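Local coordinates for peroxisomal fatty acid beta-oxidation multifunctional protein MFP2 (Arabidopsis thaliana, PDB 2WTB) that hydrates long-chain enoyl-CoAs and oxidises the resulting 3-hydroxyacyl-CoAs with NAD in peroxisomal fatty acid beta-oxidation during seed germination, at residues S105-D110 with M122-R127; I128-A133 with A191-T196; W674-G679 with V712-P717; Y682-L687 with A702-R707. All coordinates share one frame; numbering follows the deposited sequence.

Contact 1. Residues S105-D110 with M122-R127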
loop_
_atom_site.group_PDB
_atom_site.type_symbol
_atom_site.label_atom_id
_atom_site.label_comp_id
_atom_site.label_asym_id
_atom_site.label_seq_id
_atom_site.Cartn_x
_atom_site.Cartn_y
_atom_site.Cartn_z
ATOM N N SER A 105 4.689 -32.305 18.419
ATOM C CA SER A 105 5.502 -31.282 17.778
ATOM C C SER A 105 5.363 -29.986 18.558
ATOM O O SER A 105 4.284 -29.672 19.067
ATOM C CB SER A 105 5.058 -31.058 16.332
ATOM O OG SER A 105 5.290 -32.205 15.536
ATOM N N VAL A 106 6.456 -29.238 18.657
ATOM C CA VAL A 106 6.428 -27.924 19.284
ATOM C C VAL A 106 7.098 -26.913 18.371
ATOM O O VAL A 106 8.207 -27.139 17.890
ATOM C CB VAL A 106 7.142 -27.917 20.645
ATOM C CG1 VAL A 106 7.142 -26.513 21.231
ATOM C CG2 VAL A 106 6.475 -28.894 21.598
ATOM N N ALA A 107 6.417 -25.800 18.127
ATOM C CA ALA A 107 6.968 -24.747 17.285
ATOM C C ALA A 107 7.767 -23.749 18.120
ATOM O O ALA A 107 7.311 -23.293 19.170
ATOM C CB ALA A 107 5.859 -24.041 16.518
ATOM N N ALA A 108 8.968 -23.429 17.649
ATOM C CA ALA A 108 9.813 -22.428 18.289
ATOM C C ALA A 108 9.842 -21.180 17.420
ATOM O O ALA A 108 10.531 -21.138 16.402
ATOM C CB ALA A 108 11.214 -22.972 18.495
ATOM N N ILE A 109 9.086 -20.167 17.825
ATOM C CA ILE A 109 8.891 -18.984 16.996
ATOM C C ILE A 109 9.769 -17.797 17.388
ATOM O O ILE A 109 9.834 -17.406 18.554
ATOM C CB ILE A 109 7.417 -18.530 16.994
ATOM C CG1 ILE A 109 6.519 -19.632 16.425
ATOM C CG2 ILE A 109 7.257 -17.243 16.196
ATOM C CD1 ILE A 109 5.037 -19.308 16.488
ATOM N N ASP A 110 10.435 -17.228 16.390
ATOM C CA ASP A 110 11.198 -16.003 16.557
ATOM C C ASP A 110 10.880 -15.075 15.392
ATOM O O ASP A 110 10.521 -15.533 14.308
ATOM C CB ASP A 110 12.695 -16.315 16.582
ATOM C CG ASP A 110 13.532 -15.141 17.050
ATOM O OD1 ASP A 110 12.953 -14.129 17.498
ATOM O OD2 ASP A 110 14.775 -15.235 16.978
ATOM N N MET A 122 0.340 -23.333 14.228
ATOM C CA MET A 122 -0.928 -23.707 14.857
ATOM C C MET A 122 -1.181 -25.209 14.758
ATOM O O MET A 122 -1.901 -25.780 15.576
ATOM C CB MET A 122 -2.094 -22.937 14.235
ATOM C CG MET A 122 -2.197 -21.489 14.678
ATOM S SD MET A 122 -3.380 -20.557 13.685
ATOM C CE MET A 122 -3.220 -18.932 14.411
ATOM N N ALA A 123 -0.585 -25.841 13.752
ATOM C CA ALA A 123 -0.701 -27.284 13.566
ATOM C C ALA A 123 0.068 -28.028 14.645
ATOM O O ALA A 123 -0.301 -29.139 15.025
ATOM C CB ALA A 123 -0.189 -27.683 12.199
ATOM N N CYS A 124 1.147 -27.416 15.126
ATOM C CA CYS A 124 1.937 -27.995 16.205
ATOM C C CYS A 124 1.119 -28.042 17.484
ATOM O O CYS A 124 0.091 -27.379 17.596
ATOM C CB CYS A 124 3.221 -27.196 16.430
ATOM S SG CYS A 124 4.383 -27.302 15.058
ATOM N N HIS A 125 1.592 -28.815 18.456
ATOM C CA HIS A 125 0.822 -29.076 19.665
ATOM C C HIS A 125 1.043 -28.058 20.784
ATOM O O HIS A 125 0.299 -28.030 21.771
ATOM C CB HIS A 125 1.090 -30.503 20.139
ATOM C CG HIS A 125 0.765 -31.535 19.106
ATOM N ND1 HIS A 125 1.734 -32.219 18.405
ATOM C CD2 HIS A 125 -0.425 -31.973 18.631
ATOM C CE1 HIS A 125 1.156 -33.049 17.555
ATOM N NE2 HIS A 125 -0.154 -32.919 17.672
ATOM N N ALA A 126 2.059 -27.217 20.614
ATOM C CA ALA A 126 2.332 -26.122 21.541
ATOM C C ALA A 126 3.177 -25.066 20.839
ATOM O O ALA A 126 3.799 -25.349 19.816
ATOM C CB ALA A 126 3.037 -26.635 22.784
ATOM N N ARG A 127 3.207 -23.854 21.382
ATOM C CA ARG A 127 3.949 -22.769 20.741
ATOM C C ARG A 127 4.802 -21.940 21.698
ATOM O O ARG A 127 4.294 -21.345 22.650
ATOM C CB ARG A 127 2.996 -21.863 19.958
ATOM C CG ARG A 127 2.464 -22.511 18.697
ATOM C CD ARG A 127 1.001 -22.186 18.475
ATOM N NE ARG A 127 0.297 -23.377 18.026
ATOM C CZ ARG A 127 -0.445 -24.145 18.814
ATOM N NH1 ARG A 127 -0.611 -23.831 20.091
ATOM N NH2 ARG A 127 -1.043 -25.215 18.318
#
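Three hydrogen bonds join residues 105-110 to residues 122-127, and two of them converge on His125. The backbone N-H of Ser105 runs almost straight (172°) into the imidazole edge, Ser105 N lying 3.0 Å from His125 ND1 and in the ring plane, so ND1 acts here as the acceptor. In return His125 N donates to Ser105 O at 2.9 Å, coming from above the carbonyl plane. Having CG anti to its own carbonyl carbon (chi1 -58°) swings the ring back alongside Ser105. Further along, Ala107 N donates to Ala126 O at 3.1 Å in the carbonyl plane, the regular bond of two parallel strands. The thiol of Cys124 packs beside this bond, SG 3.9 Å from Ala107 CB. A second shell fixes these groups: His125 NE2 is bonded to Glu99 O, which holds the ring's rotation, Trp211 meets the imidazole edge-to-face, and Ser105 OG pairs with Tyr43 OH. Arg127 turns back to the preceding helix end, NE to Ala121 O and NH2 to Met122 O. In this crotonase-type domain, strand 105-109 lies in the sheet between strands 54-59 and 126-129, Val106 and Ala126 facing helix 193-205 and Met122 packing on helix 150-158.

Contact 2. Residues I128-A133 with A191-T196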
loop_
_atom_site.group_PDB
_atom_site.type_symbol
_atom_site.label_atom_id
_atom_site.label_comp_id
_atom_site.label_asym_id
_atom_site.label_seq_id
_atom_site.Cartn_x
_atom_site.Cartn_y
_atom_site.Cartn_z
ATOM N N ILE A 128 6.102 -21.908 21.431
ATOM C CA ILE A 128 7.020 -21.048 22.163
ATOM C C ILE A 128 7.438 -19.901 21.255
ATOM O O ILE A 128 7.744 -20.117 20.083
ATOM C CB ILE A 128 8.274 -21.811 22.618
ATOM C CG1 ILE A 128 7.880 -23.120 23.301
ATOM C CG2 ILE A 128 9.114 -20.945 23.543
ATOM C CD1 ILE A 128 6.820 -22.949 24.364
ATOM N N SER A 129 7.450 -18.685 21.788
ATOM C CA SER A 129 7.750 -17.516 20.970
ATOM C C SER A 129 8.662 -16.514 21.670
ATOM O O SER A 129 8.681 -16.421 22.898
ATOM C CB SER A 129 6.456 -16.823 20.537
ATOM O OG SER A 129 6.717 -15.774 19.621
ATOM N N ALA A 130 9.417 -15.769 20.869
ATOM C CA ALA A 130 10.262 -14.699 21.376
ATOM C C ALA A 130 9.420 -13.443 21.565
ATOM O O ALA A 130 8.426 -13.251 20.866
ATOM C CB ALA A 130 11.412 -14.436 20.418
ATOM N N PRO A 131 9.825 -12.580 22.508
ATOM C CA PRO A 131 9.072 -11.411 22.976
ATOM C C PRO A 131 8.200 -10.696 21.937
ATOM O O PRO A 131 6.977 -10.803 22.016
ATOM C CB PRO A 131 10.173 -10.492 23.495
ATOM C CG PRO A 131 11.169 -11.450 24.067
ATOM C CD PRO A 131 11.117 -12.700 23.207
ATOM N N ALA A 132 8.798 -9.981 20.993
ATOM C CA ALA A 132 8.002 -9.126 20.112
ATOM C C ALA A 132 7.706 -9.723 18.736
ATOM O O ALA A 132 7.531 -8.988 17.765
ATOM C CB ALA A 132 8.665 -7.762 19.963
ATOM N N ALA A 133 7.640 -11.049 18.653
ATOM C CA ALA A 133 7.373 -11.711 17.379
ATOM C C ALA A 133 5.981 -11.361 16.850
ATOM O O ALA A 133 5.067 -11.083 17.625
ATOM C CB ALA A 133 7.532 -13.214 17.518
ATOM N N ALA A 191 17.183 -16.608 23.032
ATOM C CA ALA A 191 18.273 -17.543 23.286
ATOM C C ALA A 191 17.816 -18.803 24.019
ATOM O O ALA A 191 18.570 -19.768 24.135
ATOM C CB ALA A 191 19.392 -16.852 24.060
ATOM N N GLU A 192 16.581 -18.790 24.511
ATOM C CA GLU A 192 16.035 -19.938 25.229
ATOM C C GLU A 192 14.933 -20.612 24.420
ATOM O O GLU A 192 14.387 -21.634 24.825
ATOM C CB GLU A 192 15.501 -19.509 26.595
ATOM C CG GLU A 192 16.549 -18.866 27.493
ATOM C CD GLU A 192 16.016 -18.547 28.877
ATOM O OE1 GLU A 192 14.926 -19.048 29.225
ATOM O OE2 GLU A 192 16.687 -17.798 29.617
ATOM N N LEU A 193 14.632 -20.031 23.264
ATOM C CA LEU A 193 13.542 -20.481 22.401
ATOM C C LEU A 193 13.532 -21.991 22.159
ATOM O O LEU A 193 12.593 -22.684 22.555
ATOM C CB LEU A 193 13.616 -19.745 21.065
ATOM C CG LEU A 193 12.324 -19.538 20.287
ATOM C CD1 LEU A 193 11.327 -18.756 21.122
ATOM C CD2 LEU A 193 12.632 -18.807 18.994
ATOM N N VAL A 194 14.573 -22.495 21.507
ATOM C CA VAL A 194 14.644 -23.909 21.145
ATOM C C VAL A 194 14.791 -24.829 22.355
ATOM O O VAL A 194 14.218 -25.916 22.390
ATOM C CB VAL A 194 15.782 -24.175 20.143
ATOM C CG1 VAL A 194 16.019 -25.666 19.981
ATOM C CG2 VAL A 194 15.458 -23.530 18.808
ATOM N N THR A 195 15.557 -24.387 23.346
ATOM C CA THR A 195 15.718 -25.146 24.582
ATOM C C THR A 195 14.376 -25.332 25.282
ATOM O O THR A 195 14.030 -26.434 25.709
ATOM C CB THR A 195 16.695 -24.453 25.551
ATOM O OG1 THR A 195 18.040 -24.689 25.123
ATOM C CG2 THR A 195 16.523 -24.994 26.957
ATOM N N THR A 196 13.624 -24.245 25.401
ATOM C CA THR A 196 12.302 -24.300 26.006
ATOM C C THR A 196 11.393 -25.237 25.217
ATOM O O THR A 196 10.649 -26.026 25.796
ATOM C CB THR A 196 11.662 -22.902 26.082
ATOM O OG1 THR A 196 12.461 -22.051 26.916
ATOM C CG2 THR A 196 10.256 -22.987 26.658
#
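Helix 193-205 of the crotonase-like domain lies against one face of the main sheet, and its first turn meets the end of strand 126-129 here. Leu193 does most of the touching. Its CG stands anti to the backbone N (chi1 -152°), which carries CD1 across the strand end until it rests on the peptide between two residues, 3.5 Å from Ser129 C and 3.6 Å from Ala130 N. The same methyl touches Ile128 CG2 at 3.9 Å, the two side chains running past each other in opposite directions. Ile128 CG2 is also shared with the helix one turn later, where Thr196 CG2 approaches obliquely to 3.9 Å. Thr196 can offer its methyl because its hydroxyl is turned back: OG1 donates to Glu192 O at 2.9 Å, and that carbonyl also accepts from Thr196 N in the opening helical turn. Around this join of sheet and helix Ile128 packs further along the helix on Ala197 and Trp200, while Leu193 also reaches Ala108 of the adjacent strand. Past the strand the chain enters a type I turn from Ala130 to Ala133, whose Ala130 O accepts from Ala133 N and, on a lone pair, from Ser129 OG at 3.3 Å.

Contact 3. Residues W674-G679 with V712-P717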
loop_
_atom_site.group_PDB
_atom_site.type_symbol
_atom_site.label_atom_id
_atom_site.label_comp_id
_atom_site.label_asym_id
_atom_site.label_seq_id
_atom_site.Cartn_x
_atom_site.Cartn_y
_atom_site.Cartn_z
ATOM N N TRP A 674 -6.044 -1.808 -15.179
ATOM C CA TRP A 674 -7.485 -1.814 -15.405
ATOM C C TRP A 674 -7.793 -1.573 -16.876
ATOM O O TRP A 674 -8.669 -2.218 -17.449
ATOM C CB TRP A 674 -8.159 -0.750 -14.533
ATOM C CG TRP A 674 -9.633 -0.599 -14.766
ATOM C CD1 TRP A 674 -10.615 -1.472 -14.395
ATOM C CD2 TRP A 674 -10.297 0.501 -15.406
ATOM N NE1 TRP A 674 -11.844 -0.990 -14.773
ATOM C CE2 TRP A 674 -11.678 0.220 -15.394
ATOM C CE3 TRP A 674 -9.857 1.691 -15.992
ATOM C CZ2 TRP A 674 -12.622 1.086 -15.944
ATOM C CZ3 TRP A 674 -10.797 2.552 -16.538
ATOM C CH2 TRP A 674 -12.165 2.243 -16.510
ATOM N N ALA A 675 -7.060 -0.645 -17.484
ATOM C CA ALA A 675 -7.228 -0.335 -18.902
ATOM C C ALA A 675 -7.065 -1.579 -19.770
ATOM O O ALA A 675 -7.869 -1.827 -20.667
ATOM C CB ALA A 675 -6.247 0.752 -19.333
ATOM N N ASP A 676 -6.020 -2.357 -19.504
ATOM C CA ASP A 676 -5.800 -3.600 -20.235
ATOM C C ASP A 676 -6.802 -4.668 -19.816
ATOM O O ASP A 676 -7.025 -5.644 -20.534
ATOM C CB ASP A 676 -4.372 -4.103 -20.032
ATOM C CG ASP A 676 -3.390 -3.464 -20.994
ATOM O OD1 ASP A 676 -2.182 -3.422 -20.675
ATOM O OD2 ASP A 676 -3.829 -3.002 -22.069
ATOM N N SER A 677 -7.406 -4.477 -18.648
ATOM C CA SER A 677 -8.419 -5.393 -18.149
ATOM C C SER A 677 -9.685 -5.285 -18.992
ATOM O O SER A 677 -10.485 -6.220 -19.060
ATOM C CB SER A 677 -8.732 -5.091 -16.684
ATOM O OG SER A 677 -9.755 -5.941 -16.198
ATOM N N ILE A 678 -9.853 -4.135 -19.636
ATOM C CA ILE A 678 -11.014 -3.878 -20.478
ATOM C C ILE A 678 -10.684 -4.114 -21.947
ATOM O O ILE A 678 -11.527 -4.572 -22.718
ATOM C CB ILE A 678 -11.523 -2.437 -20.297
ATOM C CG1 ILE A 678 -12.042 -2.236 -18.873
ATOM C CG2 ILE A 678 -12.616 -2.120 -21.308
ATOM C CD1 ILE A 678 -12.548 -0.842 -18.607
ATOM N N GLY A 679 -9.448 -3.805 -22.326
ATOM C CA GLY A 679 -9.003 -3.988 -23.695
ATOM C C GLY A 679 -8.762 -2.668 -24.399
ATOM O O GLY A 679 -9.630 -1.795 -24.412
ATOM N N VAL A 712 -3.324 -4.823 -28.947
ATOM C CA VAL A 712 -2.215 -5.208 -28.079
ATOM C C VAL A 712 -2.328 -4.556 -26.702
ATOM O O VAL A 712 -3.117 -3.631 -26.507
ATOM C CB VAL A 712 -0.858 -4.842 -28.709
ATOM C CG1 VAL A 712 -0.633 -5.636 -29.988
ATOM C CG2 VAL A 712 -0.790 -3.350 -28.987
ATOM N N LEU A 713 -1.534 -5.039 -25.750
ATOM C CA LEU A 713 -1.577 -4.522 -24.385
ATOM C C LEU A 713 -0.916 -3.151 -24.274
ATOM O O LEU A 713 0.112 -2.894 -24.901
ATOM C CB LEU A 713 -0.921 -5.503 -23.409
ATOM C CG LEU A 713 -1.455 -6.936 -23.415
ATOM C CD1 LEU A 713 -0.795 -7.749 -24.523
ATOM C CD2 LEU A 713 -1.231 -7.593 -22.065
ATOM N N LEU A 714 -1.511 -2.277 -23.470
ATOM C CA LEU A 714 -1.009 -0.918 -23.301
ATOM C C LEU A 714 0.131 -0.858 -22.290
ATOM O O LEU A 714 0.996 0.014 -22.368
ATOM C CB LEU A 714 -2.136 0.020 -22.864
ATOM C CG LEU A 714 -3.315 0.191 -23.824
ATOM C CD1 LEU A 714 -4.365 1.114 -23.222
ATOM C CD2 LEU A 714 -2.841 0.717 -25.168
ATOM N N SER A 715 0.123 -1.783 -21.338
ATOM C CA SER A 715 1.117 -1.790 -20.272
ATOM C C SER A 715 2.447 -2.355 -20.756
ATOM O O SER A 715 3.456 -2.275 -20.057
ATOM C CB SER A 715 0.606 -2.585 -19.067
ATOM O OG SER A 715 -0.500 -1.936 -18.463
ATOM N N ALA A 716 2.439 -2.926 -21.956
ATOM C CA ALA A 716 3.652 -3.469 -22.553
ATOM C C ALA A 716 4.712 -2.381 -22.682
ATOM O O ALA A 716 4.393 -1.234 -22.994
ATOM C CB ALA A 716 3.347 -4.081 -23.911
ATOM N N PRO A 717 5.980 -2.744 -22.437
ATOM C CA PRO A 717 7.104 -1.804 -22.488
ATOM C C PRO A 717 7.139 -1.027 -23.796
ATOM O O PRO A 717 6.779 -1.564 -24.844
ATOM C CB PRO A 717 8.325 -2.721 -22.388
ATOM C CG PRO A 717 7.835 -3.900 -21.624
ATOM C CD PRO A 717 6.415 -4.102 -22.069
#
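The carboxylate of Asp676 reaches from the last turn of helix 671-678 to the backbone of the C-terminal loop, and each of its two oxygens takes one of two successive N-H groups. CG lies anti to the carbonyl carbon (chi1 -85°), so the acid extends toward residues 713-715. Asp676 OD2 receives the N-H of Leu714 on its syn lone pair; the bond from Leu714 N is 2.8 Å long and practically linear at 178°. The other oxygen, OD1, likewise uses its syn lone pair for Ser715 N, at 2.9 Å. A second donor comes to OD1 from above the carboxylate plane, Ser715 OG at 3.2 Å. That hydroxyl is beside its own backbone N (chi1 -67°), so both donors of the serine face the same oxygen. With three N-H and O-H groups gathered about it, the acid would be expected to remain ionised. Asp676 thus joins the helix to a segment without regular secondary structure, in the helical C-terminal part of the protein. Here the chain passes through helices 680-694 and 702-710 before returning to helix 671-678. Beside the polar grip the Leu714 side chain crosses the acid obliquely, CB 3.6 Å from Asp676 OD2, and sends CD1 to Ala675 CB at 4.3 Å. Leu713 skirts the other oxygen, its CB 3.7 Å from Asp676 OD1. Ala675 and Leu714 both also pack on helix 624-644, at Val636 and Cys640. Further back Ala675 O accepts from Ile678 N and Gly679 N as the helix ends, and Gly679, with positive phi, is at the N-cap position of the next helix.

Contact 4. Residues Y682-L687 with A702-R707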
loop_
_atom_site.group_PDB
_atom_site.type_symbol
_atom_site.label_atom_id
_atom_site.label_comp_id
_atom_site.label_asym_id
_atom_site.label_seq_id
_atom_site.Cartn_x
_atom_site.Cartn_y
_atom_site.Cartn_z
ATOM N N TYR A 682 -11.237 -1.726 -27.289
ATOM C CA TYR A 682 -12.480 -1.159 -26.780
ATOM C C TYR A 682 -12.289 0.305 -26.391
ATOM O O TYR A 682 -12.947 1.191 -26.935
ATOM C CB TYR A 682 -12.974 -1.958 -25.574
ATOM C CG TYR A 682 -14.258 -1.433 -24.971
ATOM C CD1 TYR A 682 -15.486 -1.979 -25.321
ATOM C CD2 TYR A 682 -14.240 -0.395 -24.049
ATOM C CE1 TYR A 682 -16.662 -1.503 -24.770
ATOM C CE2 TYR A 682 -15.410 0.088 -23.494
ATOM C CZ TYR A 682 -16.619 -0.470 -23.858
ATOM O OH TYR A 682 -17.785 0.009 -23.307
ATOM N N ILE A 683 -11.386 0.548 -25.446
ATOM C CA ILE A 683 -11.089 1.902 -24.984
ATOM C C ILE A 683 -10.819 2.848 -26.153
ATOM O O ILE A 683 -11.266 3.993 -26.152
ATOM C CB ILE A 683 -9.882 1.919 -24.019
ATOM C CG1 ILE A 683 -10.176 1.067 -22.785
ATOM C CG2 ILE A 683 -9.538 3.343 -23.609
ATOM C CD1 ILE A 683 -9.082 1.103 -21.740
ATOM N N TYR A 684 -10.086 2.358 -27.147
ATOM C CA TYR A 684 -9.793 3.136 -28.344
ATOM C C TYR A 684 -11.070 3.445 -29.118
ATOM O O TYR A 684 -11.407 4.608 -29.338
ATOM C CB TYR A 684 -8.802 2.383 -29.234
ATOM C CG TYR A 684 -8.573 3.006 -30.595
ATOM C CD1 TYR A 684 -8.002 4.267 -30.717
ATOM C CD2 TYR A 684 -8.910 2.325 -31.757
ATOM C CE1 TYR A 684 -7.786 4.837 -31.959
ATOM C CE2 TYR A 684 -8.696 2.887 -33.002
ATOM C CZ TYR A 684 -8.134 4.142 -33.098
ATOM O OH TYR A 684 -7.918 4.705 -34.337
ATOM N N SER A 685 -11.777 2.394 -29.521
ATOM C CA SER A 685 -13.004 2.534 -30.298
ATOM C C SER A 685 -14.009 3.457 -29.617
ATOM O O SER A 685 -14.675 4.259 -30.274
ATOM C CB SER A 685 -13.638 1.161 -30.541
ATOM O OG SER A 685 -14.888 1.284 -31.200
ATOM N N ARG A 686 -14.115 3.338 -28.298
ATOM C CA ARG A 686 -15.067 4.128 -27.529
ATOM C C ARG A 686 -14.595 5.572 -27.370
ATOM O O ARG A 686 -15.402 6.502 -27.368
ATOM C CB ARG A 686 -15.291 3.493 -26.155
ATOM C CG ARG A 686 -16.430 4.103 -25.352
ATOM C CD ARG A 686 -17.771 3.450 -25.668
ATOM N NE ARG A 686 -18.161 3.621 -27.065
ATOM C CZ ARG A 686 -18.023 2.685 -27.999
ATOM N NH1 ARG A 686 -17.506 1.505 -27.688
ATOM N NH2 ARG A 686 -18.403 2.930 -29.247
ATOM N N LEU A 687 -13.284 5.751 -27.246
ATOM C CA LEU A 687 -12.700 7.070 -27.019
ATOM C C LEU A 687 -12.687 7.895 -28.304
ATOM O O LEU A 687 -12.608 9.124 -28.265
ATOM C CB LEU A 687 -11.284 6.930 -26.453
ATOM C CG LEU A 687 -10.761 8.003 -25.495
ATOM C CD1 LEU A 687 -11.873 8.578 -24.636
ATOM C CD2 LEU A 687 -9.658 7.426 -24.618
ATOM N N ALA A 702 -1.629 9.245 -29.900
ATOM C CA ALA A 702 -0.950 8.364 -30.852
ATOM C C ALA A 702 -0.623 6.983 -30.282
ATOM O O ALA A 702 -0.850 5.964 -30.937
ATOM C CB ALA A 702 0.315 9.032 -31.383
ATOM N N PHE A 703 -0.085 6.956 -29.068
ATOM C CA PHE A 703 0.288 5.702 -28.422
ATOM C C PHE A 703 -0.910 4.766 -28.247
ATOM O O PHE A 703 -0.839 3.586 -28.590
ATOM C CB PHE A 703 0.957 5.977 -27.072
ATOM C CG PHE A 703 1.262 4.739 -26.279
ATOM C CD1 PHE A 703 2.423 4.020 -26.511
ATOM C CD2 PHE A 703 0.395 4.302 -25.291
ATOM C CE1 PHE A 703 2.710 2.881 -25.775
ATOM C CE2 PHE A 703 0.674 3.164 -24.552
ATOM C CZ PHE A 703 1.833 2.452 -24.795
ATOM N N LEU A 704 -2.008 5.297 -27.716
ATOM C CA LEU A 704 -3.202 4.493 -27.475
ATOM C C LEU A 704 -3.815 4.012 -28.786
ATOM O O LEU A 704 -4.200 2.850 -28.912
ATOM C CB LEU A 704 -4.236 5.292 -26.676
ATOM C CG LEU A 704 -5.306 4.504 -25.912
ATOM C CD1 LEU A 704 -6.107 5.435 -25.013
ATOM C CD2 LEU A 704 -6.231 3.741 -26.848
ATOM N N ALA A 705 -3.904 4.913 -29.756
ATOM C CA ALA A 705 -4.509 4.595 -31.043
ATOM C C ALA A 705 -3.774 3.463 -31.753
ATOM O O ALA A 705 -4.385 2.482 -32.175
ATOM C CB ALA A 705 -4.559 5.835 -31.926
ATOM N N GLU A 706 -2.457 3.604 -31.877
ATOM C CA GLU A 706 -1.649 2.628 -32.598
ATOM C C GLU A 706 -1.726 1.251 -31.941
ATOM O O GLU A 706 -1.733 0.228 -32.626
ATOM C CB GLU A 706 -0.195 3.100 -32.679
ATOM C CG GLU A 706 0.459 2.887 -34.039
ATOM C CD GLU A 706 0.642 1.423 -34.391
ATOM O OE1 GLU A 706 0.847 0.607 -33.467
ATOM O OE2 GLU A 706 0.588 1.090 -35.595
ATOM N N ARG A 707 -1.790 1.231 -30.614
ATOM C CA ARG A 707 -1.863 -0.026 -29.875
ATOM C C ARG A 707 -3.278 -0.591 -29.831
ATOM O O ARG A 707 -3.470 -1.807 -29.856
ATOM C CB ARG A 707 -1.328 0.144 -28.454
ATOM C CG ARG A 707 0.183 0.221 -28.369
ATOM C CD ARG A 707 0.670 -0.028 -26.951
ATOM N NE ARG A 707 2.125 -0.129 -26.887
ATOM C CZ ARG A 707 2.799 -0.483 -25.799
ATOM N NH1 ARG A 707 2.148 -0.770 -24.681
ATOM N NH2 ARG A 707 4.122 -0.550 -25.827
#
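Tyr684 lays its ring against Ala705, the CE1 edge carbon lying 3.4 Å from Ala705 CB, while Ala705 O sits over the centre of one ring face. This is the crossing of two helices, 680-694 and 702-710, in the helical C-terminal part of the protein: their local axes approach to 9.2 Å and make an angle of 116° between their N-to-C directions. The small alanine is consistent with the close approach here, the CA atoms of Tyr684 and Ala705 being 6.1 Å apart. CG of the tyrosine is anti to its backbone N (chi1 172°), which directs the ring alongside the second helix; Pro700, in the loop before that helix, also touches it. Ala705 O has a polar partner of its own in Ser709 OG. On the inner side Leu704, with CG anti to the backbone N, reaches from helix 702-710 toward three residues of the other helix. Its CD2 meets the stem of the tyrosine, 3.8 Å from Tyr684 CB, whereas CD1 faces two aliphatic side chains one turn apart. There Ile683 CG2 stands at 4.3 Å from Leu704 CD1, and Leu687, crossing Leu704 at about a right angle, brings its CD2 to 4.1 Å from that same methyl.

The four contacts form two pairs far apart: contacts 1 and 2 in the hydratase/isomerase region, contacts 3 and 4 in the C-terminal helices, with contacts 1 and 3 about 46 Å apart between centres. Contacts 1 and 2 share strand 126-129 and are both buried; the first uses backbone and imidazole hydrogen bonds, from a strand and from the turn leading into its neighbour, the second packs methyl groups of a helix on a side chain and a peptide of the strand end. Contact 4, also buried, joins helices by hydrophobic contact, and is nested within the loop closed by contact 3. That partly buried contact instead relies on a carboxylate. Arg707 links this pair, its NH1 bonding to Ala716 O.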